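Local coordinates for SusD superfamily protein (Bacteroides fragilis NCTC 9343, PDB 3NQP), which probably binds glycans at the cell surface as an outer-membrane member of the SusD family, helping to capture them for uptake, at residues Y132-G137 and R452-R457; E48-R53 and L492-E497. All coordinates share one frame; numbering follows the deposited sequence.

In the fold
Both contacts join the N-terminal part of the chain to its C-terminal part, and their centres lie about 8 Å apart. Contact 1 is the more deeply placed: every residue that touches is buried, and it sets the end of helix 110-135 against helix 452-458. Contact 2, further from the chain's centre and only partly buried, pairs two irregular loops. Each has an arginine meeting a tryptophan, but R133 lies flat on W454, whereas R50 passes W494 with its guanidinium steeply inclined. Contact 1 adds a direct bond and water bridges; the segments of contact 2 meet by packing, R50 being hydrogen-bonded to K491 just ahead of L492. I134 O probably accepts a hydrogen bond from W494 N, tying the two together.

Contact 1. Residues Y132-G137 and R452-R457; sequences YRIYGG and RWWDLR
The W454 indole is sandwiched: W453 CD1 sits over one face, off toward the rim, and the R133 guanidinium lies on the opposite face, its plane only 10° from that of the ring. I134 CG1 meets the indole edge in plane. R133 CZ stands 3.7 Å from the centroid of the W454 five-membered ring, almost straight over it, a cation-pi stack. Further back along the arginine, CD sits 4.1 Å from the centroid of the W454 six-membered ring in a CH-pi contact. The bend at chi3 (-69°) lays the chain across the indole in this way. The guanidinium is also anchored by D130, which forms a salt bridge with NH2, while W213 of helix 200-216 packs against both R133 and W454. I134 CD1 touches W454 CH2 at 3.4 Å.

The polar half of the contact gathers at the end of helix 110-135. R457, folded at chi2 and chi3, brings NH1 to 2.8 Å from R133 O, but the bond is bent (130°) and weak. Water 2 also donates to R133 O, at 2.8 Å, and accepts from W453 NE1 at 2.9 Å, lying in the plane of that indole. Water 1 similarly joins Y132 O to R457 NH2. The arginine's positive charge probably suits these carbonyls at the negative end of a helix. This is buried helix-to-helix packing within the SusD fold, binding its N-terminal family region to the C-terminal one.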
loop_
_atom_site.group_PDB
_atom_site.type_symbol
_atom_site.label_atom_id
_atom_site.label_comp_id
_atom_site.label_asym_id
_atom_site.label_seq_id
_atom_site.Cartn_x
_atom_site.Cartn_y
_atom_site.Cartn_z
ATOM N N TYR A 132 -8.776 -0.062 11.452
ATOM C CA TYR A 132 -8.092 0.433 12.684
ATOM C C TYR A 132 -7.132 1.579 12.398
ATOM O O TYR A 132 -7.081 2.552 13.132
ATOM C CB TYR A 132 -7.349 -0.726 13.359
ATOM C CG TYR A 132 -6.457 -0.426 14.519
ATOM C CD1 TYR A 132 -5.172 0.031 14.324
ATOM C CD2 TYR A 132 -6.916 -0.586 15.846
ATOM C CE1 TYR A 132 -4.332 0.291 15.371
ATOM C CE2 TYR A 132 -6.068 -0.353 16.934
ATOM C CZ TYR A 132 -4.766 0.081 16.689
ATOM O OH TYR A 132 -3.886 0.323 17.719
ATOM N N ARG A 133 -6.345 1.471 11.326
ATOM C CA ARG A 133 -5.404 2.535 11.000
ATOM C C ARG A 133 -6.064 3.821 10.504
ATOM O O ARG A 133 -5.538 4.921 10.686
ATOM C CB ARG A 133 -4.387 2.035 9.983
ATOM C CG ARG A 133 -3.486 0.950 10.582
ATOM C CD ARG A 133 -2.377 0.547 9.610
ATOM N NE ARG A 133 -2.919 -0.162 8.479
ATOM C CZ ARG A 133 -2.196 -0.639 7.485
ATOM N NH1 ARG A 133 -0.866 -0.522 7.494
ATOM N NH2 ARG A 133 -2.795 -1.279 6.509
ATOM N N ILE A 134 -7.206 3.677 9.852
ATOM C CA ILE A 134 -7.932 4.823 9.321
ATOM C C ILE A 134 -8.817 5.450 10.396
ATOM O O ILE A 134 -8.803 6.631 10.550
ATOM C CB ILE A 134 -8.799 4.408 8.112
ATOM C CG1 ILE A 134 -7.912 3.984 6.950
ATOM C CG2 ILE A 134 -9.834 5.528 7.678
ATOM C CD1 ILE A 134 -7.151 5.133 6.291
ATOM N N TYR A 135 -9.566 4.633 11.131
ATOM C CA TYR A 135 -10.607 5.138 12.050
ATOM C C TYR A 135 -10.319 4.906 13.529
ATOM O O TYR A 135 -10.970 5.543 14.356
ATOM C CB TYR A 135 -11.948 4.459 11.740
ATOM C CG TYR A 135 -12.482 4.776 10.374
ATOM C CD1 TYR A 135 -12.994 6.021 10.089
ATOM C CD2 TYR A 135 -12.444 3.830 9.351
ATOM C CE1 TYR A 135 -13.448 6.333 8.820
ATOM C CE2 TYR A 135 -12.906 4.128 8.085
ATOM C CZ TYR A 135 -13.418 5.373 7.820
ATOM O OH TYR A 135 -13.885 5.683 6.562
ATOM N N GLY A 136 -9.405 3.985 13.864
ATOM C CA GLY A 136 -9.223 3.573 15.252
ATOM C C GLY A 136 -10.313 2.590 15.660
ATOM O O GLY A 136 -10.385 1.462 15.161
ATOM N N GLY A 137 -11.203 3.025 16.536
ATOM C CA GLY A 137 -12.365 2.241 16.850
ATOM C C GLY A 137 -13.420 2.252 15.747
ATOM O O GLY A 137 -13.683 3.291 15.146
ATOM N N ARG A 452 3.313 5.246 2.089
ATOM C CA ARG A 452 3.822 6.454 2.716
ATOM C C ARG A 452 2.954 7.007 3.851
ATOM O O ARG A 452 3.485 7.447 4.893
ATOM C CB ARG A 452 4.125 7.574 1.722
ATOM C CG ARG A 452 4.937 8.689 2.418
ATOM C CD ARG A 452 5.562 9.685 1.428
ATOM N NE ARG A 452 6.878 10.070 1.898
ATOM C CZ ARG A 452 7.193 11.159 2.581
ATOM N NH1 ARG A 452 6.314 12.130 2.815
ATOM N NH2 ARG A 452 8.451 11.313 2.958
ATOM N N TRP A 453 1.648 6.976 3.694
ATOM C CA TRP A 453 0.789 7.501 4.784
ATOM C C TRP A 453 1.048 6.670 6.023
ATOM O O TRP A 453 1.181 7.204 7.125
ATOM C CB TRP A 453 -0.712 7.476 4.422
ATOM C CG TRP A 453 -1.633 7.871 5.617
ATOM C CD1 TRP A 453 -2.588 7.123 6.156
ATOM C CD2 TRP A 453 -1.583 9.090 6.375
ATOM N NE1 TRP A 453 -3.168 7.772 7.235
ATOM C CE2 TRP A 453 -2.577 8.998 7.369
ATOM C CE3 TRP A 453 -0.819 10.255 6.290
ATOM C CZ2 TRP A 453 -2.805 10.003 8.271
ATOM C CZ3 TRP A 453 -1.048 11.256 7.197
ATOM C CH2 TRP A 453 -2.046 11.126 8.164
ATOM N N TRP A 454 1.116 5.343 5.840
ATOM C CA TRP A 454 1.345 4.454 6.993
ATOM C C TRP A 454 2.733 4.706 7.630
ATOM O O TRP A 454 2.870 4.813 8.864
ATOM C CB TRP A 454 1.129 2.991 6.605
ATOM C CG TRP A 454 -0.244 2.698 6.013
ATOM C CD1 TRP A 454 -0.522 1.896 4.951
ATOM C CD2 TRP A 454 -1.506 3.134 6.525
ATOM N NE1 TRP A 454 -1.893 1.837 4.751
ATOM C CE2 TRP A 454 -2.504 2.592 5.710
ATOM C CE3 TRP A 454 -1.885 3.934 7.600
ATOM C CZ2 TRP A 454 -3.850 2.835 5.925
ATOM C CZ3 TRP A 454 -3.242 4.184 7.800
ATOM C CH2 TRP A 454 -4.187 3.636 6.966
ATOM N N ASP A 455 3.739 4.839 6.783
ATOM C CA ASP A 455 5.108 5.147 7.234
ATOM C C ASP A 455 5.176 6.438 8.069
ATOM O O ASP A 455 5.883 6.459 9.080
ATOM C CB ASP A 455 6.052 5.236 6.032
ATOM C CG ASP A 455 6.205 3.904 5.299
ATOM O OD1 ASP A 455 5.895 2.838 5.860
ATOM O OD2 ASP A 455 6.625 3.918 4.116
ATOM N N LEU A 456 4.423 7.479 7.648
ATOM C CA LEU A 456 4.369 8.749 8.365
ATOM C C LEU A 456 3.666 8.639 9.698
ATOM O O LEU A 456 4.061 9.313 10.666
ATOM C CB LEU A 456 3.689 9.838 7.540
ATOM C CG LEU A 456 4.463 10.253 6.277
ATOM C CD1 LEU A 456 3.484 11.079 5.372
ATOM C CD2 LEU A 456 5.732 11.082 6.624
ATOM N N ARG A 457 2.634 7.805 9.772
ATOM C CA ARG A 457 1.953 7.559 11.051
ATOM C C ARG A 457 2.848 6.780 12.029
ATOM O O ARG A 457 2.807 7.010 13.226
ATOM C CB ARG A 457 0.675 6.717 10.852
ATOM C CG ARG A 457 -0.497 7.444 10.197
ATOM C CD ARG A 457 -1.328 8.298 11.108
ATOM N NE ARG A 457 -1.652 7.682 12.411
ATOM C CZ ARG A 457 -2.566 6.756 12.631
ATOM N NH1 ARG A 457 -3.288 6.280 11.658
ATOM N NH2 ARG A 457 -2.751 6.296 13.848
HETATM O O HOH W 1 -4.640 3.872 14.206
HETATM O O HOH W 2 -5.118 7.255 9.255
#

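Contact 2. Residues E48-R53 and L492-E497; sequences ELRGGR and LLWPIE
R50 is presented to W494 by a type I beta turn from E48 to G51, closed by G51 N donating to E48 O at 2.9 Å. The turn lies in the N-terminal part of the SusD fold, and through R50 it is fastened to the loop leading into helix 498-503. The guanidinium is held at two of its nitrogens: Q73 OE1 accepts from NE, and the backbone carbonyl of K491, just ahead of L492, accepts from NH2.

The two long side chains slide past each other in opposite directions. R50 CD lies against the benzene end of the indole, 3.5 Å from W494 CZ2, and the chain then turns at chi3 (73°), which carries the guanidinium along toward the pyrrole end. There its plane stands 70° from that of the ring, far from a flat stack, and W494 CD1 lies in the guanidinium plane at its edge. F75 and I70 pack on both R50 and W494, and W453 of helix 452-458 touches R50 at CB, so the aliphatic part of the arginine packs among apolar and aromatic side chains.

Further along the 48-53 segment, R53 NH2 makes a long, weak salt bridge to E48 OE1 at 3.4 Å. E48 OE2 also accepts from G450 N, and G51 O from R452 NH1, so the turn is tied to the start of helix 452-458 as well. Back at the arginine, R50 NH1 comes within 3.3 Å of W494 NE1; both are donors, and the approach is packing, with no bond between them.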
loop_
_atom_site.group_PDB
_atom_site.type_symbol
_atom_site.label_atom_id
_atom_site.label_comp_id
_atom_site.label_asym_id
_atom_site.label_seq_id
_atom_site.Cartn_x
_atom_site.Cartn_y
_atom_site.Cartn_z
ATOM N N GLU A 48 -1.575 6.040 -0.014
ATOM C CA GLU A 48 -0.727 7.046 -0.727
ATOM C C GLU A 48 -1.152 8.491 -0.520
ATOM O O GLU A 48 -0.315 9.356 -0.297
ATOM C CB GLU A 48 -0.786 6.854 -2.257
ATOM C CG GLU A 48 -0.113 5.703 -2.804
ATOM C CD GLU A 48 1.384 5.811 -2.898
ATOM O OE1 GLU A 48 1.972 6.905 -3.062
ATOM O OE2 GLU A 48 1.965 4.732 -2.880
ATOM N N LEU A 49 -2.454 8.769 -0.662
ATOM C CA LEU A 49 -2.858 10.165 -0.906
ATOM C C LEU A 49 -2.510 11.179 0.171
ATOM O O LEU A 49 -2.247 12.330 -0.147
ATOM C CB LEU A 49 -4.336 10.279 -1.251
ATOM C CG LEU A 49 -4.844 9.693 -2.581
ATOM C CD1 LEU A 49 -6.354 9.978 -2.683
ATOM C CD2 LEU A 49 -4.067 10.168 -3.857
ATOM N N ARG A 50 -2.584 10.794 1.435
ATOM C CA ARG A 50 -2.257 11.718 2.536
ATOM C C ARG A 50 -0.748 11.844 2.774
ATOM O O ARG A 50 -0.325 12.525 3.711
ATOM C CB ARG A 50 -2.949 11.261 3.823
ATOM C CG ARG A 50 -4.447 11.402 3.776
ATOM C CD ARG A 50 -5.061 11.119 5.169
ATOM N NE ARG A 50 -4.765 12.237 6.070
ATOM C CZ ARG A 50 -5.203 12.408 7.308
ATOM N NH1 ARG A 50 -5.962 11.510 7.913
ATOM N NH2 ARG A 50 -4.853 13.511 7.958
ATOM N N GLY A 51 0.043 11.168 1.942
ATOM C CA GLY A 51 1.504 11.118 2.095
ATOM C C GLY A 51 2.328 12.376 1.828
ATOM O O GLY A 51 3.518 12.311 1.960
ATOM N N GLY A 52 1.728 13.509 1.451
ATOM C CA GLY A 52 2.471 14.773 1.403
ATOM C C GLY A 52 3.257 14.964 0.123
ATOM O O GLY A 52 4.118 15.837 0.037
ATOM N N ARG A 53 2.994 14.154 -0.882
ATOM C CA ARG A 53 3.747 14.294 -2.129
ATOM C C ARG A 53 2.945 14.350 -3.410
ATOM O O ARG A 53 3.520 14.223 -4.525
ATOM C CB ARG A 53 4.828 13.220 -2.231
ATOM C CG ARG A 53 4.375 11.830 -2.024
ATOM C CD ARG A 53 5.625 10.877 -2.108
ATOM N NE ARG A 53 5.149 9.518 -2.104
ATOM C CZ ARG A 53 5.882 8.421 -2.254
ATOM N NH1 ARG A 53 7.195 8.492 -2.431
ATOM N NH2 ARG A 53 5.273 7.222 -2.203
ATOM N N LEU A 492 -4.867 12.396 12.614
ATOM C CA LEU A 492 -4.224 11.098 12.419
ATOM C C LEU A 492 -5.267 10.049 11.986
ATOM O O LEU A 492 -4.940 9.143 11.203
ATOM C CB LEU A 492 -3.504 10.630 13.688
ATOM C CG LEU A 492 -2.318 11.434 14.244
ATOM C CD1 LEU A 492 -1.889 10.837 15.605
ATOM C CD2 LEU A 492 -1.158 11.478 13.230
ATOM N N LEU A 493 -6.499 10.174 12.536
ATOM C CA LEU A 493 -7.640 9.343 12.212
ATOM C C LEU A 493 -8.615 10.104 11.326
ATOM O O LEU A 493 -8.566 11.315 11.238
ATOM C CB LEU A 493 -8.336 8.784 13.466
ATOM C CG LEU A 493 -7.413 8.056 14.458
ATOM C CD1 LEU A 493 -8.176 7.621 15.729
ATOM C CD2 LEU A 493 -6.679 6.875 13.814
ATOM N N TRP A 494 -9.439 9.361 10.603
ATOM C CA TRP A 494 -10.389 9.926 9.672
ATOM C C TRP A 494 -11.792 10.077 10.283
ATOM O O TRP A 494 -12.222 9.265 11.143
ATOM C CB TRP A 494 -10.455 9.057 8.420
ATOM C CG TRP A 494 -9.187 8.909 7.619
ATOM C CD1 TRP A 494 -7.928 8.726 8.094
ATOM C CD2 TRP A 494 -9.100 8.850 6.193
ATOM N NE1 TRP A 494 -7.039 8.572 7.032
ATOM C CE2 TRP A 494 -7.750 8.635 5.861
ATOM C CE3 TRP A 494 -10.048 8.942 5.152
ATOM C CZ2 TRP A 494 -7.314 8.514 4.532
ATOM C CZ3 TRP A 494 -9.612 8.848 3.839
ATOM C CH2 TRP A 494 -8.265 8.624 3.536
ATOM N N PRO A 495 -12.490 11.158 9.917
ATOM C CA PRO A 495 -13.825 11.325 10.484
ATOM C C PRO A 495 -14.870 10.537 9.707
ATOM O O PRO A 495 -14.591 10.025 8.629
ATOM C CB PRO A 495 -14.072 12.810 10.301
ATOM C CG PRO A 495 -13.363 13.132 8.973
ATOM C CD PRO A 495 -12.207 12.177 8.885
ATOM N N ILE A 496 -16.056 10.394 10.282
ATOM C CA ILE A 496 -17.182 9.856 9.544
ATOM C C ILE A 496 -18.211 10.974 9.240
ATOM O O ILE A 496 -18.249 12.019 9.927
ATOM C CB ILE A 496 -17.758 8.638 10.253
ATOM C CG1 ILE A 496 -18.311 9.009 11.611
ATOM C CG2 ILE A 496 -16.658 7.504 10.419
ATOM C CD1 ILE A 496 -19.116 7.864 12.220
ATOM N N GLU A 497 -19.027 10.723 8.223
ATOM C CA GLU A 497 -19.979 11.694 7.653
ATOM C C GLU A 497 -21.082 12.061 8.646
ATOM O O GLU A 497 -21.661 11.180 9.281
ATOM C CB GLU A 497 -20.785 11.132 6.441
ATOM C CG GLU A 497 -20.114 10.460 5.344
ATOM C CD GLU A 497 -19.886 9.010 5.633
ATOM O OE1 GLU A 497 -18.932 8.770 6.377
ATOM O OE2 GLU A 497 -20.630 8.131 5.151
#